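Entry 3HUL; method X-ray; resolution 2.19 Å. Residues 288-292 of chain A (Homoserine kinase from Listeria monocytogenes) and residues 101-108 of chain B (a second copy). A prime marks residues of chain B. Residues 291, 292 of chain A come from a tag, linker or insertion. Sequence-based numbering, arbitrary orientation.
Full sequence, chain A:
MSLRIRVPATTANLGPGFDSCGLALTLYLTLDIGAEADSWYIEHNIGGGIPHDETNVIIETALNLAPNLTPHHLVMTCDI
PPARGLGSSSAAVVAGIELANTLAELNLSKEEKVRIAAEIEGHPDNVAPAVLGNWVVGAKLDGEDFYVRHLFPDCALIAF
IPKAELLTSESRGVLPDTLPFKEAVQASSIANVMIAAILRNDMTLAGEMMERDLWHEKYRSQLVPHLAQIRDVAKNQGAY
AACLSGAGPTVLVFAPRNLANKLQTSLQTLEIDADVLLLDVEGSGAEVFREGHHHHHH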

ATOM      1  N   VAL A 288      20.152   8.527 -17.719  1.00 36.76           N
ATOM      2  CA  VAL A 288      21.108   9.270 -18.529  1.00 36.83           C
ATOM      3  C   VAL A 288      21.827  10.221 -17.584  1.00 36.72           C
ATOM      4  O   VAL A 288      21.184  10.986 -16.875  1.00 36.16           O
ATOM      5  CB  VAL A 288      20.413  10.053 -19.655  1.00 36.77           C
ATOM      6  CG1 VAL A 288      21.426  10.907 -20.439  1.00 36.33           C
ATOM      7  CG2 VAL A 288      19.687   9.084 -20.593  1.00 36.89           C
ATOM      8  N   PHE A 289      23.153  10.153 -17.575  1.00 37.17           N
ATOM      9  CA  PHE A 289      23.981  10.882 -16.612  1.00 38.12           C
ATOM     10  C   PHE A 289      25.410  11.083 -17.128  1.00 38.88           C
ATOM     11  O   PHE A 289      25.872  10.370 -18.025  1.00 38.25           O
ATOM     12  CB  PHE A 289      24.038  10.135 -15.269  1.00 37.76           C
ATOM     13  CG  PHE A 289      24.552   8.715 -15.382  1.00 38.09           C
ATOM     14  CD1 PHE A 289      25.898   8.426 -15.155  1.00 37.61           C
ATOM     15  CD2 PHE A 289      23.690   7.668 -15.718  1.00 38.35           C
ATOM     16  CE1 PHE A 289      26.386   7.113 -15.262  1.00 39.45           C
ATOM     17  CE2 PHE A 289      24.166   6.350 -15.836  1.00 38.76           C
ATOM     18  CZ  PHE A 289      25.522   6.077 -15.605  1.00 39.13           C
ATOM     19  N   ARG A 290      26.100  12.044 -16.527  1.00 40.08           N
ATOM     20  CA  ARG A 290      27.505  12.281 -16.792  1.00 41.59           C
ATOM     21  C   ARG A 290      28.398  11.616 -15.744  1.00 42.50           C
ATOM     22  O   ARG A 290      28.124  11.660 -14.538  1.00 42.27           O
ATOM     23  CB  ARG A 290      27.772  13.777 -16.913  1.00 41.70           C
ATOM     24  CG  ARG A 290      26.946  14.462 -18.028  1.00 43.83           C
ATOM     25  CD  ARG A 290      27.664  15.697 -18.588  1.00 48.43           C
ATOM     26  NE  ARG A 290      27.396  15.927 -20.011  1.00 50.68           N
ATOM     27  CZ  ARG A 290      28.265  15.686 -21.000  1.00 51.99           C
ATOM     28  NH1 ARG A 290      29.487  15.198 -20.745  1.00 50.23           N
ATOM     29  NH2 ARG A 290      27.910  15.943 -22.256  1.00 50.30           N
ATOM     30  N   GLU A 291      29.444  10.954 -16.227  1.00 43.80           N
ATOM     31  CA  GLU A 291      30.442  10.325 -15.370  1.00 45.31           C
ATOM     32  C   GLU A 291      31.818  10.350 -16.043  1.00 46.29           C
ATOM     33  O   GLU A 291      31.921  10.289 -17.281  1.00 46.05           O
ATOM     34  CB  GLU A 291      30.050   8.892 -15.032  1.00 45.57           C
ATOM     35  CG  GLU A 291      30.933   8.229 -13.959  1.00 46.84           C
ATOM     36  CD  GLU A 291      30.838   6.711 -13.988  1.00 50.07           C
ATOM     37  OE1 GLU A 291      31.892   6.029 -13.903  1.00 51.26           O
ATOM     38  OE2 GLU A 291      29.705   6.195 -14.109  1.00 50.40           O
ATOM     39  N   GLY A 292      32.863  10.454 -15.215  1.00 47.01           N
ATOM     40  CA  GLY A 292      34.243  10.491 -15.692  1.00 47.46           C
ATOM     41  C   GLY A 292      34.853   9.117 -15.900  1.00 48.09           C
ATOM     42  O   GLY A 292      35.940   9.002 -16.489  1.00 49.19           O
TER
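Chain B, residues 101-108: NTLAELNL

The strongest polar link between the two stretches is a salt bridge from Arg290 to Glu105′. Arg290 NH1 lies 3.2 Å from Glu105′ OE2, with an N-H...O angle of 155°, and the carboxylate oxygen approaches the edge of the guanidinium, near its plane, so charge attraction and hydrogen-bond direction coincide. The other carboxylate oxygen meets the tag backbone less favourably: Glu105′ OE1 is 3.3 Å from Glu291 O, a pair of acceptors, and 3.5 Å from Gly292 N, where the angle is too poor for a hydrogen bond. A further polar approach places Glu291 OE2 3.3 Å from Asn107′ ND2; Glu291 also derives from the tag.

The backbone of chain B sets where these side chains leave it: the helix end heads partly along the direction in which chain A runs from Phe289 to Gly292, and from Glu105′ to Leu108′ the chain turns back against it. Its helix, entering from earlier in the chain, runs through Leu103′, and Glu105′ departs from helical geometry with phi/psi of 54/51. Two bonds back into the last turn, Glu105′ N to Thr102′ O (3.1 Å) and Leu106′ N to Asn101′ O (3.0 Å), identify a Schellman motif. Asn107′ also has positive phi (51/44), and Leu108′ N donates to Asn101′ OD1 at 2.7 Å and 166°, tying the outgoing loop to the helix. The CA-to-CB bonds of Glu105′ and Asn107′ point toward chain A, whereas that of Leu106′ points away.

Chain A offers the end of a strand, residues 288-290, followed by the tag. The closest CA atoms, those of Glu291 and Glu105′, are 4.5 Å apart. Around this point the packing is modest: Arg290 CD lies 3.7 Å from Thr102′ O and 4.1 Å from Thr102′ CG2, while Arg290 O is 3.6 Å from Asn107′ CB. Phe289 CD1 comes within 3.3 Å of Asn107′ OD1, which approaches the ring obliquely. Together the stretches bury 389 Å², summed over both sides.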

ATOM      1  N   ASN B 101      26.578  18.212  -9.986  1.00 33.48           N
ATOM      2  CA  ASN B 101      26.541  16.815 -10.316  1.00 32.93           C
ATOM      3  C   ASN B 101      26.651  16.629 -11.819  1.00 33.67           C
ATOM      4  O   ASN B 101      27.310  15.698 -12.287  1.00 32.65           O
ATOM      5  CB  ASN B 101      25.251  16.161  -9.813  1.00 32.93           C
ATOM      6  CG  ASN B 101      25.188  14.688 -10.161  1.00 29.92           C
ATOM      7  OD1 ASN B 101      25.969  13.883  -9.658  1.00 25.84           O
ATOM      8  ND2 ASN B 101      24.270  14.336 -11.051  1.00 28.08           N
ATOM      9  N   THR B 102      26.003  17.502 -12.579  1.00 34.44           N
ATOM     10  CA  THR B 102      26.099  17.351 -14.023  1.00 36.63           C
ATOM     11  C   THR B 102      27.434  17.906 -14.579  1.00 36.85           C
ATOM     12  O   THR B 102      28.180  17.162 -15.220  1.00 37.45           O
ATOM     13  CB  THR B 102      24.826  17.838 -14.766  1.00 36.65           C
ATOM     14  OG1 THR B 102      23.725  17.020 -14.346  1.00 38.86           O
ATOM     15  CG2 THR B 102      24.958  17.665 -16.264  1.00 36.60           C
ATOM     16  N   LEU B 103      27.766  19.159 -14.285  1.00 37.14           N
ATOM     17  CA  LEU B 103      28.998  19.756 -14.836  1.00 37.14           C
ATOM     18  C   LEU B 103      30.305  19.147 -14.345  1.00 37.13           C
ATOM     19  O   LEU B 103      31.306  19.207 -15.050  1.00 38.17           O
ATOM     20  CB  LEU B 103      29.022  21.270 -14.656  1.00 36.94           C
ATOM     21  CG  LEU B 103      27.933  22.093 -15.343  1.00 38.12           C
ATOM     22  CD1 LEU B 103      28.007  23.540 -14.871  1.00 36.76           C
ATOM     23  CD2 LEU B 103      28.022  22.012 -16.862  1.00 38.30           C
ATOM     24  N   ALA B 104      30.316  18.539 -13.165  1.00 37.10           N
ATOM     25  CA  ALA B 104      31.537  17.886 -12.660  1.00 36.63           C
ATOM     26  C   ALA B 104      31.423  16.373 -12.732  1.00 36.61           C
ATOM     27  O   ALA B 104      32.310  15.644 -12.268  1.00 36.47           O
ATOM     28  CB  ALA B 104      31.852  18.323 -11.240  1.00 36.61           C
ATOM     29  N   GLU B 105      30.317  15.903 -13.308  1.00 36.70           N
ATOM     30  CA  GLU B 105      30.116  14.485 -13.558  1.00 36.53           C
ATOM     31  C   GLU B 105      30.299  13.665 -12.286  1.00 36.39           C
ATOM     32  O   GLU B 105      31.043  12.682 -12.270  1.00 36.15           O
ATOM     33  CB  GLU B 105      31.081  13.993 -14.656  1.00 37.32           C
ATOM     34  CG  GLU B 105      31.261  14.938 -15.852  1.00 39.35           C
ATOM     35  CD  GLU B 105      31.798  14.221 -17.091  1.00 43.92           C
ATOM     36  OE1 GLU B 105      32.802  13.460 -16.988  1.00 45.20           O
ATOM     37  OE2 GLU B 105      31.200  14.418 -18.173  1.00 44.85           O
ATOM     38  N   LEU B 106      29.612  14.057 -11.216  1.00 36.34           N
ATOM     39  CA  LEU B 106      29.744  13.347  -9.930  1.00 36.11           C
ATOM     40  C   LEU B 106      28.937  12.059  -9.889  1.00 36.08           C
ATOM     41  O   LEU B 106      29.240  11.140  -9.115  1.00 36.00           O
ATOM     42  CB  LEU B 106      29.339  14.261  -8.773  1.00 36.69           C
ATOM     43  CG  LEU B 106      30.087  15.598  -8.703  1.00 37.39           C
ATOM     44  CD1 LEU B 106      29.436  16.572  -7.723  1.00 37.16           C
ATOM     45  CD2 LEU B 106      31.552  15.335  -8.346  1.00 38.14           C
ATOM     46  N   ASN B 107      27.906  11.983 -10.727  1.00 35.77           N
ATOM     47  CA  ASN B 107      27.061  10.806 -10.781  1.00 35.64           C
ATOM     48  C   ASN B 107      26.553  10.405  -9.371  1.00 35.05           C
ATOM     49  O   ASN B 107      26.574   9.242  -8.980  1.00 34.57           O
ATOM     50  CB  ASN B 107      27.808   9.657 -11.506  1.00 36.54           C
ATOM     51  CG  ASN B 107      26.915   8.453 -11.789  1.00 36.70           C
ATOM     52  OD1 ASN B 107      25.691   8.580 -11.886  1.00 39.47           O
ATOM     53  ND2 ASN B 107      27.522   7.281 -11.912  1.00 38.60           N
ATOM     54  N   LEU B 108      26.115  11.392  -8.601  1.00 34.58           N
ATOM     55  CA  LEU B 108      25.514  11.123  -7.295  1.00 34.52           C
ATOM     56  C   LEU B 108      24.185  10.412  -7.460  1.00 34.35           C
ATOM     57  O   LEU B 108      23.457  10.671  -8.411  1.00 34.61           O
ATOM     58  CB  LEU B 108      25.300  12.429  -6.535  1.00 34.40           C
ATOM     59  CG  LEU B 108      26.591  13.198  -6.254  1.00 33.61           C
ATOM     60  CD1 LEU B 108      26.274  14.619  -5.844  1.00 33.56           C
ATOM     61  CD2 LEU B 108      27.387  12.490  -5.213  1.00 32.79           C
TER